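Local coordinates for lipoprotein (Actinomyces odontolyticus, PDB 3UP9) that probably binds L-methionine as the membrane-anchored, substrate-binding component of a methionine uptake system, at residues 107-112 with 149-154. Residues are numbered along the deposited sequence; the frame is centred on the assembly and turned at random.
Sequences GTIGII and KNFDFR
The Phe151 ring, met obliquely by Ile109 CD1 at its CE2 atom (4.0 Å), reaches edge-on over the neighbouring aromatic: Phe151 CE2 stands 3.4 Å above one face of the Phe153 ring, over its centre, while Phe153 CD1 lies in the plane of the Phe151 ring at its edge. Phe151 CB comes within 3.3 Å of Gly107 O. Ile111 meets Phe153 at a slant, CD1 lying 3.8 Å from Phe153 CE1. Ile111 CG1 is anti to the backbone N (chi1 -167°) and carries CD1 towards Phe153. The other branch, Ile111 CG2, lies between the backbone N and the carbonyl carbon, 3.8 Å from Arg154 O. An alanine in place of Ile111 would probably leave a gap against Phe153 CE1 and lose the CG2 contact with Arg154 O. The strands run parallel, inclined by 27°, in register from Thr108 opposite Asp152 to Gly110 opposite Arg154. They are the two parallel strands of a beta-alpha-beta crossover in one lobe of a periplasmic-binding-protein fold, and 151-156 is an outermost strand of a five-stranded mixed sheet, with 107-112 next to it. The connection includes helix 115-127, whose Leu122 and Leu125 pack on Phe153 and which also carries Asn117 and Arg120 of the selenomethionine pocket; the Ile111 side chain is about 13 Å from that ligand. Four backbone hydrogen bonds join the strands: Asp152 N to Gly107 O, Ile109 N to Asp152 O, Arg154 N to Ile109 O and Ile111 N to Arg154 O. Three CA-H...O contacts supplement them, Thr108 CA approaching Asp152 O at 3.3 Å. On the face opposite the aromatics, Thr108 CG2 lies 4.2 Å from Arg154 NH2, and Phe168 touches both side chains.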
ATOM      1  N   GLY A 107      11.912 -20.419 -13.706  1.00 49.81           N
ATOM      2  CA  GLY A 107      10.779 -20.239 -12.793  1.00 49.93           C
ATOM      3  C   GLY A 107      10.146 -18.873 -12.990  1.00 48.90           C
ATOM      4  O   GLY A 107      10.643 -18.081 -13.785  1.00 50.05           O
ATOM      5  N   THR A 108       9.068 -18.595 -12.270  1.00 46.86           N
ATOM      6  CA  THR A 108       8.280 -17.385 -12.505  1.00 44.62           C
ATOM      7  C   THR A 108       8.030 -16.581 -11.220  1.00 42.50           C
ATOM      8  O   THR A 108       7.874 -17.152 -10.176  1.00 40.63           O
ATOM      9  CB  THR A 108       6.926 -17.755 -13.106  1.00 44.45           C
ATOM     10  OG1 THR A 108       6.312 -18.718 -12.262  1.00 41.65           O
ATOM     11  CG2 THR A 108       7.078 -18.278 -14.579  1.00 45.01           C
ATOM     12  N   ILE A 109       8.027 -15.246 -11.314  1.00 43.27           N
ATOM     13  CA  ILE A 109       7.750 -14.367 -10.181  1.00 41.09           C
ATOM     14  C   ILE A 109       6.698 -13.394 -10.664  1.00 40.11           C
ATOM     15  O   ILE A 109       6.925 -12.663 -11.601  1.00 38.51           O
ATOM     16  CB  ILE A 109       8.982 -13.593  -9.658  1.00 41.30           C
ATOM     17  CG1 ILE A 109      10.084 -14.571  -9.183  1.00 41.34           C
ATOM     18  CG2 ILE A 109       8.582 -12.631  -8.524  1.00 38.97           C
ATOM     19  CD1 ILE A 109      11.303 -13.924  -8.550  1.00 39.48           C
ATOM     20  N   GLY A 110       5.524 -13.465 -10.043  1.00 40.32           N
ATOM     21  CA  GLY A 110       4.484 -12.463 -10.211  1.00 40.14           C
ATOM     22  C   GLY A 110       4.878 -11.117  -9.641  1.00 40.00           C
ATOM     23  O   GLY A 110       5.411 -11.031  -8.531  1.00 42.46           O
ATOM     24  N   ILE A 111       4.604 -10.063 -10.390  1.00 40.35           N
ATOM     25  CA  ILE A 111       4.998  -8.705 -10.021  1.00 39.09           C
ATOM     26  C   ILE A 111       3.868  -7.761 -10.457  1.00 40.44           C
ATOM     27  O   ILE A 111       3.299  -7.909 -11.525  1.00 41.00           O
ATOM     28  CB  ILE A 111       6.363  -8.341 -10.678  1.00 39.21           C
ATOM     29  CG1 ILE A 111       6.978  -7.060 -10.086  1.00 37.94           C
ATOM     30  CG2 ILE A 111       6.246  -8.278 -12.220  1.00 39.75           C
ATOM     31  CD1 ILE A 111       8.497  -6.977 -10.278  1.00 37.78           C
ATOM     32  N   ILE A 112       3.519  -6.816  -9.600  1.00 40.44           N
ATOM     33  CA  ILE A 112       2.485  -5.835  -9.891  1.00 41.14           C
ATOM     34  C   ILE A 112       2.835  -4.990 -11.150  1.00 45.40           C
ATOM     35  O   ILE A 112       4.014  -4.827 -11.551  1.00 48.36           O
ATOM     36  CB  ILE A 112       2.266  -4.914  -8.635  1.00 39.40           C
ATOM     37  CG1 ILE A 112       0.837  -4.341  -8.614  1.00 38.43           C
ATOM     38  CG2 ILE A 112       3.355  -3.821  -8.587  1.00 36.22           C
ATOM     39  CD1 ILE A 112       0.396  -3.715  -7.310  1.00 36.05           C
ATOM     40  N   LYS A 149      19.644 -14.412 -12.267  1.00 59.27           N
ATOM     41  CA  LYS A 149      19.395 -15.861 -12.376  1.00 59.45           C
ATOM     42  C   LYS A 149      18.385 -16.023 -13.518  1.00 59.42           C
ATOM     43  O   LYS A 149      17.780 -15.058 -13.948  1.00 61.44           O
ATOM     44  CB  LYS A 149      18.839 -16.428 -11.049  1.00 59.06           C
ATOM     45  CG  LYS A 149      19.728 -16.217  -9.814  1.00 61.24           C
ATOM     46  CD  LYS A 149      20.989 -17.121  -9.811  1.00 65.32           C
ATOM     47  CE  LYS A 149      22.016 -16.840  -8.689  1.00 66.14           C
ATOM     48  NZ  LYS A 149      21.815 -17.516  -7.369  1.00 64.99           N
ATOM     49  N   ASN A 150      18.205 -17.222 -14.039  1.00 63.23           N
ATOM     50  CA  ASN A 150      17.276 -17.429 -15.143  1.00 62.68           C
ATOM     51  C   ASN A 150      15.835 -17.676 -14.662  1.00 59.24           C
ATOM     52  O   ASN A 150      15.485 -18.770 -14.221  1.00 56.50           O
ATOM     53  CB  ASN A 150      17.736 -18.585 -16.031  1.00 67.09           C
ATOM     54  CG  ASN A 150      16.842 -18.750 -17.251  1.00 71.61           C
ATOM     55  OD1 ASN A 150      16.086 -19.707 -17.350  1.00 72.65           O
ATOM     56  ND2 ASN A 150      16.891 -17.781 -18.163  1.00 78.15           N
ATOM     57  N   PHE A 151      15.009 -16.642 -14.741  1.00 54.47           N
ATOM     58  CA  PHE A 151      13.600 -16.752 -14.432  1.00 52.11           C
ATOM     59  C   PHE A 151      12.845 -15.707 -15.290  1.00 53.63           C
ATOM     60  O   PHE A 151      13.478 -14.906 -15.955  1.00 57.92           O
ATOM     61  CB  PHE A 151      13.389 -16.507 -12.928  1.00 48.83           C
ATOM     62  CG  PHE A 151      13.637 -15.069 -12.511  1.00 45.81           C
ATOM     63  CD1 PHE A 151      14.919 -14.621 -12.198  1.00 45.08           C
ATOM     64  CD2 PHE A 151      12.599 -14.163 -12.458  1.00 43.96           C
ATOM     65  CE1 PHE A 151      15.136 -13.295 -11.855  1.00 44.73           C
ATOM     66  CE2 PHE A 151      12.823 -12.817 -12.131  1.00 42.63           C
ATOM     67  CZ  PHE A 151      14.085 -12.389 -11.844  1.00 42.25           C
ATOM     68  N   ASP A 152      11.511 -15.713 -15.266  1.00 53.83           N
ATOM     69  CA  ASP A 152      10.677 -14.705 -15.914  1.00 54.13           C
ATOM     70  C   ASP A 152       9.779 -13.999 -14.915  1.00 51.67           C
ATOM     71  O   ASP A 152       9.189 -14.637 -14.039  1.00 48.90           O
ATOM     72  CB  ASP A 152       9.798 -15.358 -16.987  1.00 57.86           C
ATOM     73  CG  ASP A 152      10.618 -16.028 -18.048  1.00 63.31           C
ATOM     74  OD1 ASP A 152      11.585 -15.398 -18.524  1.00 64.76           O
ATOM     75  OD2 ASP A 152      10.323 -17.188 -18.388  1.00 71.41           O
ATOM     76  N   PHE A 153       9.666 -12.683 -15.054  1.00 50.58           N
ATOM     77  CA  PHE A 153       8.626 -11.955 -14.361  1.00 50.89           C
ATOM     78  C   PHE A 153       7.299 -12.116 -15.072  1.00 50.23           C
ATOM     79  O   PHE A 153       7.240 -12.218 -16.292  1.00 54.35           O
ATOM     80  CB  PHE A 153       8.943 -10.475 -14.294  1.00 50.44           C
ATOM     81  CG  PHE A 153      10.078 -10.127 -13.376  1.00 48.67           C
ATOM     82  CD1 PHE A 153       9.893 -10.129 -12.020  1.00 46.25           C
ATOM     83  CD2 PHE A 153      11.314  -9.736 -13.891  1.00 49.76           C
ATOM     84  CE1 PHE A 153      10.934  -9.793 -11.175  1.00 46.31           C
ATOM     85  CE2 PHE A 153      12.349  -9.370 -13.052  1.00 48.33           C
ATOM     86  CZ  PHE A 153      12.153  -9.412 -11.689  1.00 47.97           C
ATOM     87  N   ARG A 154       6.227 -12.153 -14.314  1.00 49.20           N
ATOM     88  CA  ARG A 154       4.895 -12.087 -14.927  1.00 50.28           C
ATOM     89  C   ARG A 154       4.097 -10.992 -14.270  1.00 47.36           C
ATOM     90  O   ARG A 154       3.794 -11.062 -13.075  1.00 45.00           O
ATOM     91  CB  ARG A 154       4.149 -13.409 -14.794  1.00 52.27           C
ATOM     92  CG  ARG A 154       4.858 -14.559 -15.434  1.00 54.96           C
ATOM     93  CD  ARG A 154       4.819 -14.474 -16.931  1.00 60.89           C
ATOM     94  NE  ARG A 154       5.018 -15.841 -17.352  1.00 68.23           N
ATOM     95  CZ  ARG A 154       4.049 -16.757 -17.441  1.00 70.08           C
ATOM     96  NH1 ARG A 154       2.750 -16.453 -17.224  1.00 66.90           N
ATOM     97  NH2 ARG A 154       4.394 -17.987 -17.785  1.00 72.36           N
TER